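Side-chain contacts in topoisomerase I-like protein (Leishmania donovani, PDB 2B9S), which probably relaxes supercoiled DNA by transiently cutting and resealing one strand, acting as the large subunit of a heterodimeric eukaryotic type IB topoisomerase: residues 348-353 against 359-364; 61-66 against 75-80; 313-316 against 320-323. All coordinates share one frame; numbering follows the deposited sequence.

Contact 1. Residues 348-353 against 359-364; sequences QRFTRR and DIFDQL
In the catalytic core, the loop that follows helix 341-351 folds back on the helix, with Phe350 meeting Ile360 and Phe361. Phe350 and Ile360 mark the closest approach of the two backbones, with CA atoms 5.8 Å apart. Ile360 has CG2 anti to its backbone N, and this branch touches two neighbours: CG2 lies 3.9 Å from Phe350 CB, and it also sits over the centre of the Phe361 ring, 3.8 Å above the plane. The methyl is therefore wedged between the base of one phenylalanine and a face of the next residue in its own segment. From there the Phe361 ring reaches Phe350 with a single corner, CE1, which lies 3.9 Å from Phe350 CD2 and equally close to CE2. The two rings meet at a slant and are not stacked.

On the flank, Thr351 adds a looser methyl contact, CG2 to Ile360 CG1 at 4.3 Å, while its hydroxyl OG1 is hydrogen-bonded to Leu347 O one turn back in the helix. The side chains meet through apolar contacts. Bonds within the loop add to its order: a type I turn runs from Phe361 to Leu364, closed by Leu364 N to Phe361 O at 3.1 Å, and Gln363 NE2 donates to Asp362 OD2 at 2.9 Å. Gln276 and His273 of helix 272-287 bind the backbone of Gln363, and Lys354 NZ bonds to Phe350 O. The contact is thus part of a helix-loop-helix connection, in which the loop leading to helix 366-373 lays Ile360 and Phe361 back on the end of helix 341-351.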
loop_
_atom_site.group_PDB
_atom_site.type_symbol
_atom_site.label_atom_id
_atom_site.label_comp_id
_atom_site.label_asym_id
_atom_site.label_seq_id
_atom_site.Cartn_x
_atom_site.Cartn_y
_atom_site.Cartn_z
ATOM N N GLN D 348 -22.757 13.324 -20.792
ATOM C CA GLN D 348 -22.932 14.632 -21.431
ATOM C C GLN D 348 -23.702 15.567 -20.495
ATOM O O GLN D 348 -23.379 16.730 -20.381
ATOM C CB GLN D 348 -23.658 14.509 -22.781
ATOM C CG GLN D 348 -22.890 13.723 -23.864
ATOM C CD GLN D 348 -23.716 13.512 -25.122
ATOM O OE1 GLN D 348 -24.846 13.015 -25.067
ATOM N NE2 GLN D 348 -23.160 13.907 -26.266
ATOM N N ARG D 349 -24.723 15.041 -19.837
ATOM C CA ARG D 349 -25.474 15.772 -18.843
ATOM C C ARG D 349 -24.570 16.194 -17.673
ATOM O O ARG D 349 -24.633 17.344 -17.204
ATOM C CB ARG D 349 -26.656 14.926 -18.341
ATOM C CG ARG D 349 -27.764 15.738 -17.685
ATOM C CD ARG D 349 -29.014 14.891 -17.389
ATOM N NE ARG D 349 -29.155 14.527 -15.963
ATOM C CZ ARG D 349 -29.881 13.493 -15.524
ATOM N NH1 ARG D 349 -30.522 12.712 -16.397
ATOM N NH2 ARG D 349 -29.967 13.232 -14.220
ATOM N N PHE D 350 -23.726 15.262 -17.221
ATOM C CA PHE D 350 -22.906 15.453 -16.026
ATOM C C PHE D 350 -21.777 16.451 -16.232
ATOM O O PHE D 350 -21.165 16.874 -15.258
ATOM C CB PHE D 350 -22.301 14.121 -15.536
ATOM C CG PHE D 350 -23.308 13.126 -15.032
ATOM C CD1 PHE D 350 -24.636 13.492 -14.796
ATOM C CD2 PHE D 350 -22.920 11.810 -14.773
ATOM C CE1 PHE D 350 -25.553 12.563 -14.340
ATOM C CE2 PHE D 350 -23.833 10.875 -14.296
ATOM C CZ PHE D 350 -25.147 11.245 -14.076
ATOM N N THR D 351 -21.486 16.800 -17.489
ATOM C CA THR D 351 -20.359 17.678 -17.802
ATOM C C THR D 351 -20.691 18.940 -18.590
ATOM O O THR D 351 -19.813 19.772 -18.778
ATOM C CB THR D 351 -19.219 16.939 -18.598
ATOM O OG1 THR D 351 -19.731 16.415 -19.829
ATOM C CG2 THR D 351 -18.616 15.806 -17.794
ATOM N N ARG D 352 -21.927 19.111 -19.055
ATOM C CA ARG D 352 -22.139 20.055 -20.161
ATOM C C ARG D 352 -21.623 21.503 -19.972
ATOM O O ARG D 352 -20.884 22.023 -20.829
ATOM C CB ARG D 352 -23.565 20.004 -20.749
ATOM C CG ARG D 352 -24.677 20.589 -19.915
ATOM C CD ARG D 352 -25.912 20.763 -20.769
ATOM N NE ARG D 352 -26.014 22.096 -21.362
ATOM C CZ ARG D 352 -26.914 23.001 -20.976
ATOM N NH1 ARG D 352 -27.757 22.676 -19.998
ATOM N NH2 ARG D 352 -26.985 24.216 -21.548
ATOM N N ARG D 353 -21.986 22.178 -18.898
ATOM C CA ARG D 353 -21.546 23.571 -18.850
ATOM C C ARG D 353 -20.473 23.811 -17.771
ATOM O O ARG D 353 -20.235 24.939 -17.356
ATOM C CB ARG D 353 -22.770 24.534 -18.717
ATOM N N ASP D 359 -16.042 18.582 -10.302
ATOM C CA ASP D 359 -16.365 17.152 -10.177
ATOM C C ASP D 359 -17.499 16.752 -11.109
ATOM O O ASP D 359 -18.513 17.443 -11.174
ATOM C CB ASP D 359 -16.875 16.778 -8.769
ATOM C CG ASP D 359 -15.829 16.908 -7.674
ATOM O OD1 ASP D 359 -14.632 17.115 -7.959
ATOM O OD2 ASP D 359 -16.247 16.794 -6.495
ATOM N N ILE D 360 -17.338 15.587 -11.734
ATOM C CA ILE D 360 -18.386 14.915 -12.508
ATOM C C ILE D 360 -19.506 14.381 -11.615
ATOM O O ILE D 360 -20.695 14.586 -11.902
ATOM C CB ILE D 360 -17.808 13.720 -13.295
ATOM C CG1 ILE D 360 -16.756 14.193 -14.289
ATOM C CG2 ILE D 360 -18.936 12.949 -14.005
ATOM C CD1 ILE D 360 -15.932 13.077 -14.880
ATOM N N PHE D 361 -19.129 13.680 -10.546
ATOM C CA PHE D 361 -20.112 13.159 -9.592
ATOM C C PHE D 361 -20.209 14.029 -8.343
ATOM O O PHE D 361 -20.002 13.559 -7.240
ATOM C CB PHE D 361 -19.823 11.694 -9.234
ATOM C CG PHE D 361 -19.675 10.790 -10.437
ATOM C CD1 PHE D 361 -20.740 10.612 -11.330
ATOM C CD2 PHE D 361 -18.459 10.131 -10.686
ATOM C CE1 PHE D 361 -20.594 9.789 -12.446
ATOM C CE2 PHE D 361 -18.305 9.313 -11.779
ATOM C CZ PHE D 361 -19.380 9.130 -12.668
ATOM N N ASP D 362 -20.572 15.296 -8.531
ATOM C CA ASP D 362 -20.663 16.263 -7.433
ATOM C C ASP D 362 -21.730 15.942 -6.363
ATOM O O ASP D 362 -21.667 16.438 -5.239
ATOM C CB ASP D 362 -20.838 17.693 -7.987
ATOM C CG ASP D 362 -22.248 17.974 -8.524
ATOM O OD1 ASP D 362 -22.676 17.367 -9.547
ATOM O OD2 ASP D 362 -22.912 18.846 -7.915
ATOM N N GLN D 363 -22.689 15.096 -6.733
ATOM C CA GLN D 363 -23.778 14.683 -5.852
ATOM C C GLN D 363 -23.613 13.232 -5.344
ATOM O O GLN D 363 -24.573 12.636 -4.852
ATOM C CB GLN D 363 -25.125 14.870 -6.580
ATOM C CG GLN D 363 -25.444 16.339 -6.955
ATOM C CD GLN D 363 -25.491 17.257 -5.744
ATOM O OE1 GLN D 363 -26.163 16.951 -4.762
ATOM N NE2 GLN D 363 -24.781 18.387 -5.807
ATOM N N LEU D 364 -22.405 12.682 -5.466
ATOM C CA LEU D 364 -22.088 11.313 -5.011
ATOM C C LEU D 364 -20.755 11.214 -4.228
ATOM O O LEU D 364 -19.699 11.598 -4.741
ATOM C CB LEU D 364 -22.014 10.354 -6.221
ATOM C CG LEU D 364 -21.561 8.905 -5.945
ATOM C CD1 LEU D 364 -22.645 8.077 -5.213
ATOM C CD2 LEU D 364 -21.128 8.219 -7.213
#

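Contact 2. Residues 61-66 against 75-80; sequences TMFAVM and EVFRRN
Arg78 NH1, hydrogen-bonded to Tyr72 O in the loop between the two segments, also lies 4.0 Å from Phe63 CZ. A turn about the CG-CD bond (chi3 69°) gives the arginine a bent chain, which crosses Phe63 at a slant. CZ comes over one face of the guanidinium, whereas NH1 is at the edge of the ring and near its plane. With the two planes 64° apart, this is a van der Waals approach and not a cation-pi stack. The guanidinium has a further, long ion-pair contact within its own helix, NE to Glu75 OE2 at 3.8 Å.

Helices 54-64 and 75-89, joined by an irregular loop within the DNA-binding fragment of the type IB topoisomerase family, meet here through aromatic side chains. Those of Phe63 and Phe77 run past one another from opposing helices, and the rings come edge to edge at Phe63 CD1 and Phe77 CE1, 4.1 Å apart. Other aromatics extend the cluster: Phe81 and Tyr72 stack with Phe63, Phe104 meets it edge-to-face, and Tyr71 stacks with Phe77.

Met66, further along the same segment as Phe63, adds a sulfur to the contact. Its SD lies 3.7 Å from Phe77 CZ, a Met-aromatic contact made obliquely, with the sulfur 4.9 Å from the ring centroid. The bend at chi3 brings Met66 CE to the same carbon, also at 3.7 Å.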
loop_
_atom_site.group_PDB
_atom_site.type_symbol
_atom_site.label_atom_id
_atom_site.label_comp_id
_atom_site.label_asym_id
_atom_site.label_seq_id
_atom_site.Cartn_x
_atom_site.Cartn_y
_atom_site.Cartn_z
ATOM N N THR D 61 22.951 15.503 6.252
ATOM C CA THR D 61 23.511 14.305 5.631
ATOM C C THR D 61 22.437 13.578 4.828
ATOM O O THR D 61 22.729 12.996 3.804
ATOM C CB THR D 61 24.172 13.337 6.714
ATOM O OG1 THR D 61 25.172 14.051 7.456
ATOM C CG2 THR D 61 24.822 12.089 6.085
ATOM N N MET D 62 21.208 13.588 5.321
ATOM C CA MET D 62 20.069 12.958 4.645
ATOM C C MET D 62 19.882 13.478 3.203
ATOM O O MET D 62 19.739 12.701 2.265
ATOM C CB MET D 62 18.797 13.198 5.453
ATOM C CG MET D 62 18.601 12.305 6.635
ATOM S SD MET D 62 17.216 12.921 7.611
ATOM C CE MET D 62 17.479 11.898 9.082
ATOM N N PHE D 63 19.920 14.794 3.060
ATOM C CA PHE D 63 19.876 15.508 1.790
ATOM C C PHE D 63 21.144 15.340 0.935
ATOM O O PHE D 63 21.058 14.955 -0.241
ATOM C CB PHE D 63 19.653 16.998 2.099
ATOM C CG PHE D 63 19.451 17.880 0.873
ATOM C CD1 PHE D 63 18.279 17.803 0.117
ATOM C CD2 PHE D 63 20.423 18.801 0.498
ATOM C CE1 PHE D 63 18.082 18.619 -0.992
ATOM C CE2 PHE D 63 20.229 19.636 -0.623
ATOM C CZ PHE D 63 19.055 19.541 -1.358
ATOM N N ALA D 64 22.306 15.640 1.530
ATOM C CA ALA D 64 23.628 15.547 0.870
ATOM C C ALA D 64 23.847 14.252 0.112
ATOM O O ALA D 64 24.413 14.237 -0.976
ATOM C CB ALA D 64 24.775 15.748 1.913
ATOM N N VAL D 65 23.411 13.174 0.740
ATOM C CA VAL D 65 23.549 11.783 0.313
ATOM C C VAL D 65 22.636 11.446 -0.890
ATOM O O VAL D 65 22.894 10.493 -1.660
ATOM C CB VAL D 65 23.221 10.948 1.574
ATOM C CG1 VAL D 65 22.293 9.779 1.319
ATOM C CG2 VAL D 65 24.490 10.581 2.362
ATOM N N MET D 66 21.596 12.269 -1.073
ATOM C CA MET D 66 20.618 12.095 -2.158
ATOM C C MET D 66 20.955 12.848 -3.446
ATOM O O MET D 66 20.097 12.971 -4.307
ATOM C CB MET D 66 19.218 12.500 -1.678
ATOM C CG MET D 66 18.611 11.508 -0.700
ATOM S SD MET D 66 16.901 11.910 -0.282
ATOM C CE MET D 66 16.068 11.573 -1.860
ATOM N N GLU D 75 12.099 21.247 -6.884
ATOM C CA GLU D 75 11.954 22.408 -6.001
ATOM C C GLU D 75 11.153 22.178 -4.721
ATOM O O GLU D 75 11.489 22.743 -3.683
ATOM C CB GLU D 75 11.410 23.641 -6.726
ATOM C CG GLU D 75 12.514 24.643 -7.111
ATOM C CD GLU D 75 13.499 24.977 -5.953
ATOM O OE1 GLU D 75 13.046 25.232 -4.789
ATOM O OE2 GLU D 75 14.734 24.984 -6.222
ATOM N N VAL D 76 10.095 21.369 -4.797
ATOM C CA VAL D 76 9.232 21.152 -3.645
ATOM C C VAL D 76 9.994 20.356 -2.588
ATOM O O VAL D 76 9.910 20.659 -1.404
ATOM C CB VAL D 76 7.911 20.442 -4.035
ATOM C CG1 VAL D 76 7.082 20.133 -2.791
ATOM C CG2 VAL D 76 7.092 21.325 -5.020
ATOM N N PHE D 77 10.735 19.349 -3.045
ATOM C CA PHE D 77 11.551 18.517 -2.194
ATOM C C PHE D 77 12.607 19.348 -1.455
ATOM O O PHE D 77 12.738 19.238 -0.234
ATOM C CB PHE D 77 12.215 17.391 -3.010
ATOM C CG PHE D 77 12.962 16.397 -2.157
ATOM C CD1 PHE D 77 14.331 16.582 -1.859
ATOM C CD2 PHE D 77 12.315 15.293 -1.638
ATOM C CE1 PHE D 77 15.026 15.676 -1.045
ATOM C CE2 PHE D 77 13.010 14.378 -0.828
ATOM C CZ PHE D 77 14.367 14.581 -0.532
ATOM N N ARG D 78 13.318 20.187 -2.217
ATOM C CA ARG D 78 14.385 21.058 -1.713
ATOM C C ARG D 78 13.866 22.089 -0.725
ATOM O O ARG D 78 14.492 22.353 0.309
ATOM C CB ARG D 78 15.070 21.781 -2.877
ATOM C CG ARG D 78 15.810 20.881 -3.817
ATOM C CD ARG D 78 16.271 21.644 -5.050
ATOM N NE ARG D 78 17.323 22.616 -4.742
ATOM C CZ ARG D 78 18.630 22.354 -4.720
ATOM N NH1 ARG D 78 19.095 21.131 -4.983
ATOM N NH2 ARG D 78 19.481 23.333 -4.435
ATOM N N ARG D 79 12.716 22.658 -1.050
ATOM C CA ARG D 79 12.059 23.615 -0.191
ATOM C C ARG D 79 11.628 22.985 1.134
ATOM O O ARG D 79 11.842 23.557 2.198
ATOM C CB ARG D 79 10.878 24.288 -0.911
ATOM C CG ARG D 79 9.722 24.684 0.016
ATOM C CD ARG D 79 8.857 25.838 -0.499
ATOM N NE ARG D 79 8.682 25.824 -1.950
ATOM C CZ ARG D 79 7.778 25.096 -2.606
ATOM N NH1 ARG D 79 6.943 24.288 -1.952
ATOM N NH2 ARG D 79 7.727 25.176 -3.934
ATOM N N ASN D 80 11.029 21.810 1.076
ATOM C CA ASN D 80 10.538 21.179 2.298
ATOM C C ASN D 80 11.663 20.708 3.207
ATOM O O ASN D 80 11.578 20.850 4.417
ATOM C CB ASN D 80 9.601 20.034 1.966
ATOM C CG ASN D 80 8.239 20.511 1.550
ATOM O OD1 ASN D 80 7.736 21.507 2.070
ATOM N ND2 ASN D 80 7.622 19.799 0.596
#

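Contact 3. Residues 313-316 against 320-323; sequences IQLM and IVRF
Gln314 and Arg322 form the hydrogen-bonded pair of an antiparallel beta hairpin, the first two strands of a three-stranded sheet in the catalytic core. Both bonds of the pair measure 2.9 Å, but they differ in quality: Arg322 N to Gln314 O is fairly straight (160° at the hydrogen) and lies in the carbonyl plane, whereas Gln314 N reaches Arg322 O at only 135°. Arg322 O also receives a CA-H contact from Ile313 CA at 3.3 Å. Nearer the turn, Met316 N donates to Ile320 O, again at 2.9 Å, approaching nearly in line with the carbonyl. Met316 O has a weak hydrogen bond with Tyr344 OH of helix 341-351.

The backbone groups of Val321 and Phe323 face the other way and bond with Val337 and Asn335 of strand 332-338. That strand is reached through the connection holding Lys328, a residue of the vanadate pocket.

Ile313, Leu315, Val321 and Phe323 share one face of the sheet. Ile313 touches both cross-strand residues of this face, with CB 3.8 Å from Val321 CG1 and CG2 3.8 Å from Phe323 CD1; Leu347 of helix 341-351 packs against both Ile313 and Val321. The opposite face carries Gln314 and Arg322, side by side, their amide and guanidinium planes 79° apart. Arg322 NE is satisfied by a salt bridge to Asp336 OD2 on the third strand, and NH2 is also hydrogen-bonded outside the hairpin, which should help to hold the guanidinium in place. Met316, bent at both chi2 and chi3, lays its methyl over one face of that group, toward the rim, with CE 3.5 Å from Arg322 CZ.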
loop_
_atom_site.group_PDB
_atom_site.type_symbol
_atom_site.label_atom_id
_atom_site.label_comp_id
_atom_site.label_asym_id
_atom_site.label_seq_id
_atom_site.Cartn_x
_atom_site.Cartn_y
_atom_site.Cartn_z
ATOM N N ILE D 313 -12.173 13.045 -18.245
ATOM C CA ILE D 313 -12.833 12.348 -19.357
ATOM C C ILE D 313 -13.010 13.238 -20.593
ATOM O O ILE D 313 -13.125 14.457 -20.501
ATOM C CB ILE D 313 -14.191 11.678 -18.957
ATOM C CG1 ILE D 313 -15.287 12.728 -18.725
ATOM C CG2 ILE D 313 -14.014 10.682 -17.759
ATOM C CD1 ILE D 313 -16.687 12.129 -18.535
ATOM N N GLN D 314 -13.028 12.598 -21.755
ATOM C CA GLN D 314 -13.211 13.276 -23.022
ATOM C C GLN D 314 -14.205 12.441 -23.830
ATOM O O GLN D 314 -14.006 11.241 -24.012
ATOM C CB GLN D 314 -11.865 13.388 -23.724
ATOM C CG GLN D 314 -11.826 14.278 -24.925
ATOM C CD GLN D 314 -10.438 14.323 -25.531
ATOM O OE1 GLN D 314 -9.442 14.079 -24.841
ATOM N NE2 GLN D 314 -10.358 14.629 -26.826
ATOM N N LEU D 315 -15.293 13.079 -24.266
ATOM C CA LEU D 315 -16.356 12.416 -25.030
ATOM C C LEU D 315 -16.045 12.397 -26.533
ATOM O O LEU D 315 -16.006 13.447 -27.180
ATOM C CB LEU D 315 -17.724 13.073 -24.749
ATOM C CG LEU D 315 -18.656 12.646 -23.591
ATOM C CD1 LEU D 315 -17.997 11.840 -22.483
ATOM C CD2 LEU D 315 -19.379 13.852 -23.010
ATOM N N MET D 316 -15.822 11.192 -27.057
ATOM C CA MET D 316 -15.441 10.939 -28.450
ATOM C C MET D 316 -16.655 10.481 -29.281
ATOM O O MET D 316 -17.693 10.135 -28.705
ATOM C CB MET D 316 -14.351 9.851 -28.513
ATOM C CG MET D 316 -13.254 9.968 -27.458
ATOM S SD MET D 316 -12.224 11.417 -27.657
ATOM C CE MET D 316 -11.195 10.890 -29.028
ATOM N N ILE D 320 -17.660 6.473 -27.272
ATOM C CA ILE D 320 -16.366 6.198 -26.692
ATOM C C ILE D 320 -15.985 7.318 -25.692
ATOM O O ILE D 320 -16.059 8.513 -26.011
ATOM C CB ILE D 320 -15.323 5.950 -27.815
ATOM C CG1 ILE D 320 -15.566 4.563 -28.421
ATOM C CG2 ILE D 320 -13.887 6.049 -27.296
ATOM C CD1 ILE D 320 -14.974 4.363 -29.796
ATOM N N VAL D 321 -15.653 6.907 -24.466
ATOM C CA VAL D 321 -15.099 7.804 -23.459
ATOM C C VAL D 321 -13.603 7.553 -23.353
ATOM O O VAL D 321 -13.175 6.431 -23.149
ATOM C CB VAL D 321 -15.758 7.637 -22.080
ATOM C CG1 VAL D 321 -15.413 8.829 -21.170
ATOM C CG2 VAL D 321 -17.255 7.533 -22.211
ATOM N N ARG D 322 -12.821 8.608 -23.555
ATOM C CA ARG D 322 -11.394 8.619 -23.263
ATOM C C ARG D 322 -11.129 9.121 -21.826
ATOM O O ARG D 322 -11.316 10.315 -21.528
ATOM C CB ARG D 322 -10.666 9.518 -24.251
ATOM C CG ARG D 322 -9.176 9.547 -24.054
ATOM C CD ARG D 322 -8.486 10.122 -25.262
ATOM N NE ARG D 322 -8.593 9.233 -26.420
ATOM C CZ ARG D 322 -8.281 9.568 -27.677
ATOM N NH1 ARG D 322 -7.839 10.785 -27.971
ATOM N NH2 ARG D 322 -8.426 8.676 -28.653
ATOM N N PHE D 323 -10.692 8.196 -20.966
ATOM C CA PHE D 323 -10.222 8.478 -19.597
ATOM C C PHE D 323 -8.729 8.841 -19.594
ATOM O O PHE D 323 -7.926 8.164 -20.227
ATOM C CB PHE D 323 -10.407 7.236 -18.716
ATOM C CG PHE D 323 -11.845 6.898 -18.415
ATOM C CD1 PHE D 323 -12.421 7.280 -17.211
ATOM C CD2 PHE D 323 -12.616 6.183 -19.330
ATOM C CE1 PHE D 323 -13.740 6.968 -16.915
ATOM C CE2 PHE D 323 -13.931 5.874 -19.049
ATOM C CZ PHE D 323 -14.499 6.269 -17.843
#

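Overall arrangement
Along the chain contact 2 comes first, then contact 3, then contact 1. Contact 2 stands apart in the DNA-binding fragment, its centre about 41 Å from that of contact 1 and 39 Å from that of contact 3, and touches neither. Contacts 1 and 3 share the catalytic core, with centres about 14 Å apart, and meet directly: Gln348 CG packs on Leu315 CD2 at 3.6 Å, and Ile360 CD1 on Ile313 CD1 at 3.9 Å. Helix 341-351 and its following loop thus lie against the edge strand 313-315 through methyl and methylene contacts, in the core that also carries the vanadate pocket, while contact 2 belongs to a separate part of the DNA-bound enzyme.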